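PDB 2P5Z: type VI secretion system component from Escherichia coli O6, which is a component of the type VI secretion apparatus, structurally similar to the T4 phage tail proteins gp27 and gp5, and probably forms part of its puncturing device. Local coordinates for residues 37-45 and 182-190; 311-322 and 358-366. All coordinates share one frame; numbering follows the deposited sequence.

Contact 1: 37-45 and 182-190; sequences EQLSTPFRY and VGIWFRFAT
Ser40 meets Phe186 at the tip of a type II beta turn, Gln38 to Thr41, in the connection between strands 29-38 and 44-51 of the region related to phage tail baseplate hubs. The CA of Ser40 sits over the centre of the Phe186 ring, a CH-pi contact 3.5 Å from the centroid and 11° off the ring normal. Two hydrogen bonds pin the same residue. Ser40 N donates to Phe186 O at 2.8 Å, and Phe186 N returns a longer bond of 3.3 Å to Ser40 OG. The hydroxyl points this way because OG lies beside its own backbone N, opposite the carbonyl carbon (chi1 -71°). Beyond the turn, Pro42 packs CB against CZ of Phe188, and the edge of the Phe43 ring is directed at the face of Phe188 in a T-shaped pair, planes at 79° and centroids 5.5 Å apart. Leu39 lies alongside Arg187, its CD2 3.8 Å from Arg187 CB, and also touches Trp185.

In the next shell, Ile199 of the neighbouring strand 196-202 backs both Phe186 and Phe188, while Tyr373 packs on Leu39 and Trp185. A Schellman motif with Gly183 as C-prime residue ends helix 171-182 just before strand 185-191. There a water bridges the two segments, donating to Ile184 O at 2.7 Å and lying 2.8 Å from Ser40 OG.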
# COMPACT_ATOMS: atom_id res chain seq x y z
N GLU A 37 21.57 -6.94 -4.16
CA GLU A 37 22.41 -6.17 -3.29
C GLU A 37 22.12 -4.72 -3.61
O GLU A 37 21.88 -4.36 -4.76
CB GLU A 37 23.89 -6.46 -3.54
CG GLU A 37 24.30 -7.90 -3.29
CD GLU A 37 25.72 -8.24 -3.76
OE1 GLU A 37 26.68 -7.55 -3.36
OE2 GLU A 37 25.86 -9.23 -4.52
N GLN A 38 22.16 -3.89 -2.59
CA GLN A 38 21.87 -2.47 -2.70
C GLN A 38 22.42 -1.79 -1.46
O GLN A 38 22.36 -2.35 -0.37
CB GLN A 38 20.37 -2.28 -2.78
CG GLN A 38 19.91 -0.89 -3.16
CD GLN A 38 18.41 -0.80 -3.05
OE1 GLN A 38 17.73 -1.83 -2.92
NE2 GLN A 38 17.88 0.41 -3.05
N LEU A 39 22.98 -0.61 -1.65
CA LEU A 39 23.42 0.26 -0.57
C LEU A 39 22.32 0.52 0.46
O LEU A 39 21.15 0.65 0.09
CB LEU A 39 23.86 1.59 -1.15
CG LEU A 39 25.13 1.53 -1.98
CD1 LEU A 39 25.46 2.93 -2.48
CD2 LEU A 39 26.28 0.96 -1.15
N SER A 40 22.71 0.55 1.74
CA SER A 40 21.82 0.84 2.87
C SER A 40 20.68 -0.10 3.04
O SER A 40 19.65 0.30 3.59
CB SER A 40 21.26 2.27 2.85
OG SER A 40 22.30 3.17 3.14
N THR A 41 20.84 -1.32 2.58
CA THR A 41 19.85 -2.37 2.80
C THR A 41 20.59 -3.71 2.85
O THR A 41 21.62 -3.86 2.21
CB THR A 41 18.68 -2.36 1.74
OG1 THR A 41 18.22 -3.69 1.51
CG2 THR A 41 19.11 -1.80 0.46
N PRO A 42 20.11 -4.65 3.69
CA PRO A 42 20.78 -5.95 3.70
C PRO A 42 20.52 -6.74 2.40
O PRO A 42 19.39 -6.75 1.91
CB PRO A 42 20.15 -6.66 4.90
CG PRO A 42 18.83 -5.99 5.09
CD PRO A 42 19.02 -4.57 4.67
N PHE A 43 21.55 -7.40 1.88
CA PHE A 43 21.42 -8.17 0.66
C PHE A 43 20.49 -9.35 0.81
O PHE A 43 20.20 -9.76 1.93
CB PHE A 43 22.78 -8.61 0.07
CG PHE A 43 23.62 -9.44 0.99
CD1 PHE A 43 23.40 -10.82 1.13
CD2 PHE A 43 24.68 -8.85 1.69
CE1 PHE A 43 24.21 -11.59 1.98
CE2 PHE A 43 25.49 -9.62 2.53
CZ PHE A 43 25.26 -10.99 2.67
N ARG A 44 20.02 -9.90 -0.31
CA ARG A 44 19.18 -11.10 -0.27
C ARG A 44 19.53 -12.05 -1.41
O ARG A 44 19.57 -11.64 -2.57
CB ARG A 44 17.72 -10.67 -0.35
CG ARG A 44 16.76 -11.72 0.05
CD ARG A 44 15.43 -11.10 0.29
NE ARG A 44 14.64 -10.93 -0.92
CZ ARG A 44 13.39 -10.47 -0.94
NH1 ARG A 44 12.79 -10.12 0.20
NH2 ARG A 44 12.73 -10.36 -2.09
N TYR A 45 19.79 -13.32 -1.12
CA TYR A 45 20.10 -14.29 -2.19
C TYR A 45 19.27 -15.55 -2.10
O TYR A 45 19.41 -16.33 -1.16
CB TYR A 45 21.58 -14.67 -2.18
CG TYR A 45 22.46 -13.76 -2.98
CD1 TYR A 45 22.64 -12.43 -2.62
CD2 TYR A 45 23.15 -14.23 -4.08
CE1 TYR A 45 23.47 -11.58 -3.36
CE2 TYR A 45 23.99 -13.41 -4.81
CZ TYR A 45 24.13 -12.08 -4.46
OH TYR A 45 24.96 -11.27 -5.20
N VAL A 182 19.72 11.49 8.53
CA VAL A 182 20.95 12.22 8.69
C VAL A 182 21.90 11.90 7.51
O VAL A 182 22.98 12.48 7.36
CB VAL A 182 21.51 11.83 10.08
CG1 VAL A 182 22.79 11.05 9.99
CG2 VAL A 182 21.58 13.03 11.01
N GLY A 183 21.45 10.99 6.64
CA GLY A 183 22.14 10.72 5.38
C GLY A 183 23.39 9.86 5.47
O GLY A 183 24.28 9.98 4.63
N ILE A 184 23.46 9.01 6.49
CA ILE A 184 24.54 8.04 6.60
C ILE A 184 24.12 6.81 5.81
O ILE A 184 22.94 6.45 5.78
CB ILE A 184 24.84 7.65 8.09
CG1 ILE A 184 25.49 8.81 8.84
CG2 ILE A 184 25.78 6.44 8.22
CD1 ILE A 184 25.57 8.57 10.35
N TRP A 185 25.08 6.19 5.14
CA TRP A 185 24.78 4.99 4.38
C TRP A 185 25.72 3.86 4.71
O TRP A 185 26.80 4.07 5.27
CB TRP A 185 24.80 5.27 2.88
CG TRP A 185 26.05 5.89 2.35
CD1 TRP A 185 26.33 7.23 2.29
CD2 TRP A 185 27.16 5.22 1.76
NE1 TRP A 185 27.57 7.42 1.72
CE2 TRP A 185 28.10 6.21 1.39
CE3 TRP A 185 27.46 3.87 1.53
CZ2 TRP A 185 29.32 5.89 0.78
CZ3 TRP A 185 28.69 3.56 0.92
CH2 TRP A 185 29.59 4.57 0.56
N PHE A 186 25.31 2.66 4.36
CA PHE A 186 26.16 1.51 4.55
C PHE A 186 26.27 0.54 3.37
O PHE A 186 25.39 0.48 2.49
CB PHE A 186 25.79 0.76 5.84
CG PHE A 186 24.38 0.25 5.88
CD1 PHE A 186 23.34 1.07 6.33
CD2 PHE A 186 24.09 -1.06 5.53
CE1 PHE A 186 22.03 0.58 6.41
CE2 PHE A 186 22.78 -1.56 5.60
CZ PHE A 186 21.75 -0.75 6.07
N ARG A 187 27.35 -0.23 3.38
CA ARG A 187 27.49 -1.36 2.50
C ARG A 187 28.09 -2.53 3.25
O ARG A 187 28.59 -2.38 4.37
CB ARG A 187 28.39 -1.02 1.31
CG ARG A 187 29.85 -0.85 1.62
CD ARG A 187 30.49 -0.15 0.46
NE ARG A 187 31.91 0.10 0.66
CZ ARG A 187 32.86 -0.76 0.34
NH1 ARG A 187 32.55 -1.94 -0.20
NH2 ARG A 187 34.13 -0.44 0.57
N PHE A 188 28.07 -3.69 2.61
CA PHE A 188 28.63 -4.89 3.20
C PHE A 188 29.97 -5.19 2.55
O PHE A 188 30.19 -4.88 1.39
CB PHE A 188 27.65 -6.03 3.07
CG PHE A 188 26.42 -5.84 3.89
CD1 PHE A 188 26.35 -6.35 5.18
CD2 PHE A 188 25.34 -5.13 3.40
CE1 PHE A 188 25.23 -6.16 5.94
CE2 PHE A 188 24.21 -4.93 4.17
CZ PHE A 188 24.16 -5.46 5.45
N ALA A 189 30.88 -5.76 3.33
CA ALA A 189 32.20 -6.12 2.82
C ALA A 189 32.60 -7.42 3.47
O ALA A 189 31.97 -7.85 4.44
CB ALA A 189 33.22 -5.03 3.11
N THR A 190 33.64 -8.05 2.95
CA THR A 190 34.02 -9.37 3.42
C THR A 190 35.35 -9.31 4.16
O THR A 190 36.28 -8.63 3.73
CB THR A 190 34.02 -10.36 2.23
OG1 THR A 190 32.66 -10.56 1.80
CG2 THR A 190 34.67 -11.73 2.59
O HOH W 1 21.67 4.04 5.75

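Contact 2: 311-322 and 358-366; sequences AILKGQSTSSLL and YELTFTAIP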
# COMPACT_ATOMS: atom_id res chain seq x y z
N ALA A 311 18.85 11.35 -11.37
CA ALA A 311 19.66 10.76 -12.42
C ALA A 311 19.97 9.30 -12.13
O ALA A 311 20.90 9.01 -11.40
CB ALA A 311 20.94 11.53 -12.59
N ILE A 312 19.20 8.38 -12.71
CA ILE A 312 19.51 6.96 -12.56
C ILE A 312 20.29 6.38 -13.76
O ILE A 312 19.86 6.46 -14.92
CB ILE A 312 18.26 6.11 -12.21
CG1 ILE A 312 17.56 6.69 -10.97
CG2 ILE A 312 18.66 4.67 -11.92
CD1 ILE A 312 16.15 6.12 -10.70
N LEU A 313 21.44 5.80 -13.47
CA LEU A 313 22.25 5.16 -14.47
C LEU A 313 22.10 3.65 -14.35
O LEU A 313 22.18 3.10 -13.24
CB LEU A 313 23.70 5.57 -14.29
CG LEU A 313 23.87 7.09 -14.27
CD1 LEU A 313 25.32 7.46 -14.26
CD2 LEU A 313 23.20 7.76 -15.46
N LYS A 314 21.86 2.97 -15.47
CA LYS A 314 21.74 1.52 -15.46
C LYS A 314 22.65 0.82 -16.47
O LYS A 314 23.26 1.45 -17.34
CB LYS A 314 20.31 1.08 -15.67
CG LYS A 314 19.37 1.38 -14.52
CD LYS A 314 18.18 0.44 -14.55
CE LYS A 314 16.94 1.10 -13.97
NZ LYS A 314 16.54 2.31 -14.77
N GLY A 315 22.75 -0.50 -16.35
CA GLY A 315 23.62 -1.26 -17.22
C GLY A 315 23.65 -2.74 -16.90
O GLY A 315 23.00 -3.20 -15.96
N GLN A 316 24.41 -3.50 -17.70
CA GLN A 316 24.56 -4.94 -17.51
C GLN A 316 26.02 -5.32 -17.52
O GLN A 316 26.84 -4.62 -18.11
CB GLN A 316 23.82 -5.70 -18.59
CG GLN A 316 22.43 -6.06 -18.19
CD GLN A 316 21.55 -6.30 -19.37
OE1 GLN A 316 21.45 -5.45 -20.26
NE2 GLN A 316 20.90 -7.45 -19.40
N SER A 317 26.33 -6.44 -16.87
CA SER A 317 27.71 -6.87 -16.73
C SER A 317 27.87 -8.36 -16.41
O SER A 317 26.91 -9.04 -16.01
CB SER A 317 28.43 -6.06 -15.67
OG SER A 317 29.82 -6.33 -15.72
N THR A 318 29.10 -8.84 -16.60
CA THR A 318 29.50 -10.20 -16.24
C THR A 318 30.60 -10.18 -15.18
O THR A 318 31.03 -11.24 -14.73
CB THR A 318 30.05 -11.00 -17.46
OG1 THR A 318 31.10 -10.26 -18.11
CG2 THR A 318 28.96 -11.31 -18.45
N SER A 319 31.07 -8.99 -14.82
CA SER A 319 32.06 -8.82 -13.75
C SER A 319 31.55 -9.33 -12.40
O SER A 319 30.49 -8.96 -11.95
CB SER A 319 32.47 -7.36 -13.61
OG SER A 319 33.21 -7.18 -12.42
N SER A 320 32.33 -10.20 -11.77
CA SER A 320 31.98 -10.76 -10.48
C SER A 320 32.48 -9.84 -9.38
O SER A 320 32.18 -10.04 -8.20
CB SER A 320 32.67 -12.10 -10.33
OG SER A 320 34.07 -11.92 -10.41
N LEU A 321 33.28 -8.86 -9.78
CA LEU A 321 33.81 -7.88 -8.87
C LEU A 321 32.82 -6.73 -8.63
O LEU A 321 32.89 -6.06 -7.60
CB LEU A 321 35.14 -7.34 -9.41
CG LEU A 321 36.37 -8.23 -9.21
CD1 LEU A 321 37.61 -7.59 -9.82
CD2 LEU A 321 36.60 -8.53 -7.72
N LEU A 322 31.91 -6.52 -9.58
CA LEU A 322 30.98 -5.38 -9.56
C LEU A 322 29.95 -5.48 -8.43
O LEU A 322 29.23 -6.48 -8.30
CB LEU A 322 30.29 -5.21 -10.91
CG LEU A 322 30.04 -3.76 -11.33
CD1 LEU A 322 31.31 -3.16 -11.89
CD2 LEU A 322 28.94 -3.65 -12.36
N TYR A 358 26.86 -16.30 -15.27
CA TYR A 358 26.74 -15.08 -14.50
C TYR A 358 26.50 -13.79 -15.26
O TYR A 358 27.28 -13.40 -16.13
CB TYR A 358 27.94 -14.96 -13.56
CG TYR A 358 27.88 -13.81 -12.58
CD1 TYR A 358 28.69 -12.70 -12.75
CD2 TYR A 358 27.04 -13.86 -11.47
CE1 TYR A 358 28.67 -11.66 -11.86
CE2 TYR A 358 27.01 -12.81 -10.57
CZ TYR A 358 27.83 -11.72 -10.77
OH TYR A 358 27.83 -10.66 -9.89
N GLU A 359 25.42 -13.13 -14.89
CA GLU A 359 25.03 -11.85 -15.47
C GLU A 359 24.43 -10.99 -14.37
O GLU A 359 23.71 -11.51 -13.51
CB GLU A 359 24.00 -12.09 -16.57
CG GLU A 359 23.67 -10.87 -17.41
CD GLU A 359 23.01 -11.24 -18.72
OE1 GLU A 359 22.40 -10.34 -19.34
OE2 GLU A 359 23.09 -12.42 -19.12
N LEU A 360 24.72 -9.70 -14.38
CA LEU A 360 24.06 -8.78 -13.45
C LEU A 360 23.56 -7.51 -14.11
O LEU A 360 24.21 -6.99 -15.00
CB LEU A 360 24.94 -8.47 -12.22
CG LEU A 360 26.21 -7.62 -12.01
CD1 LEU A 360 27.39 -8.27 -12.68
CD2 LEU A 360 26.10 -6.14 -12.42
N THR A 361 22.41 -7.00 -13.67
CA THR A 361 22.01 -5.64 -14.03
C THR A 361 22.38 -4.73 -12.85
O THR A 361 22.22 -5.12 -11.70
CB THR A 361 20.50 -5.54 -14.32
OG1 THR A 361 19.77 -5.75 -13.10
CG2 THR A 361 20.04 -6.60 -15.32
N PHE A 362 22.89 -3.53 -13.12
CA PHE A 362 23.19 -2.61 -12.03
C PHE A 362 22.45 -1.28 -12.12
O PHE A 362 22.18 -0.81 -13.20
CB PHE A 362 24.70 -2.38 -11.90
CG PHE A 362 25.33 -1.63 -13.05
CD1 PHE A 362 25.41 -0.24 -13.05
CD2 PHE A 362 25.92 -2.33 -14.11
CE1 PHE A 362 26.02 0.45 -14.10
CE2 PHE A 362 26.54 -1.65 -15.15
CZ PHE A 362 26.59 -0.26 -15.15
N THR A 363 22.14 -0.67 -10.98
CA THR A 363 21.71 0.73 -10.96
C THR A 363 22.90 1.52 -10.45
O THR A 363 23.78 0.94 -9.82
CB THR A 363 20.45 0.99 -10.09
OG1 THR A 363 20.74 0.63 -8.73
CG2 THR A 363 19.27 0.18 -10.56
N ALA A 364 22.93 2.82 -10.72
CA ALA A 364 24.09 3.63 -10.39
C ALA A 364 23.78 5.13 -10.40
O ALA A 364 22.72 5.56 -10.87
CB ALA A 364 25.25 3.34 -11.35
N ILE A 365 24.70 5.93 -9.87
CA ILE A 365 24.55 7.39 -9.92
C ILE A 365 25.90 7.93 -10.38
O ILE A 365 26.92 7.26 -10.17
CB ILE A 365 24.10 8.05 -8.53
CG1 ILE A 365 25.16 7.86 -7.43
CG2 ILE A 365 22.69 7.58 -8.09
CD1 ILE A 365 25.03 8.84 -6.29
N PRO A 366 25.92 9.10 -11.03
CA PRO A 366 27.20 9.68 -11.46
C PRO A 366 28.08 10.03 -10.28
O PRO A 366 27.56 10.34 -9.20
CB PRO A 366 26.78 11.00 -12.12
CG PRO A 366 25.34 10.86 -12.44
CD PRO A 366 24.77 9.93 -11.44
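Tyr358 turns the edge of its ring to the backbone that follows strand 311-317. Its CG stands anti to the backbone N (chi1 -173°), and the carbonyl oxygens of Thr318 and Ser319 lie near the ring plane, Ser319 O at 3.3 Å from Tyr358 CE1. The extended side chain of Glu359 reaches across to Gln316, with the carboxylate and amide planes 38° apart. At Leu360 the backbone is paired with Ser317 in both directions: Leu360 N donates to Ser317 O at 2.8 Å, and Ser317 N donates to Leu360 O nearly in line with the carbonyl bond. Leu360 CD1 packs on Ser317 CB, while CD2 meets CD2 of Leu322 at 3.8 Å, the two leucines crossing at about a right angle.

Thr361 lies side by side with Gln316, its CG2 against Gln316 CG. These pairs belong to an antiparallel beta ladder in the hub-like part of the chain, in which strand 359-366 runs between strands 311-317 and 343-353. Phe362, opposite Gly315, has its CG set between the backbone N and the carbonyl carbon (chi1 68°), which brings the ring over the partner strand. One ring face covers Gly315 CA in a CH-pi contact 3.9 Å from the centroid. Phe362 N donates to Gly315 O at 2.9 Å; the return bond is weak. Leu322 CD2 approaches CD2 of the same ring at 3.7 Å.

On the other side of the sheet, Thr363 CG2 runs beside the aliphatic part of Lys314, and the Thr363 hydroxyl bonds to Thr346 OG1 on strand 343-353. Ala364 O accepts from Leu313 N at 2.9 Å, and their CB atoms touch. At Pro366, the ring carbon CD meets Leu313 CD1 at 3.8 Å.

In the fold
Contact 1 lies close to the centre of the chain, whereas the centre of contact 2 is about 20 Å from the centre of the chain; both are only partly buried. Their centres stand 16 Å apart and their nearest atoms about 6 Å, without touching. Strand 343-353 connects them: it pairs with strand 29-38, which leads into the turn of contact 1, and with strand 359-366 of contact 2. Thr346 serves both, through a backbone hydrogen bond to Leu39 and a hydroxyl bond to Thr363. In contact 2 regular strand pairing does most of the work, whereas contact 1 joins a turn to a strand of a separate three-stranded sheet through aromatic rings, a serine hydroxyl, a water and a single backbone-to-backbone bond.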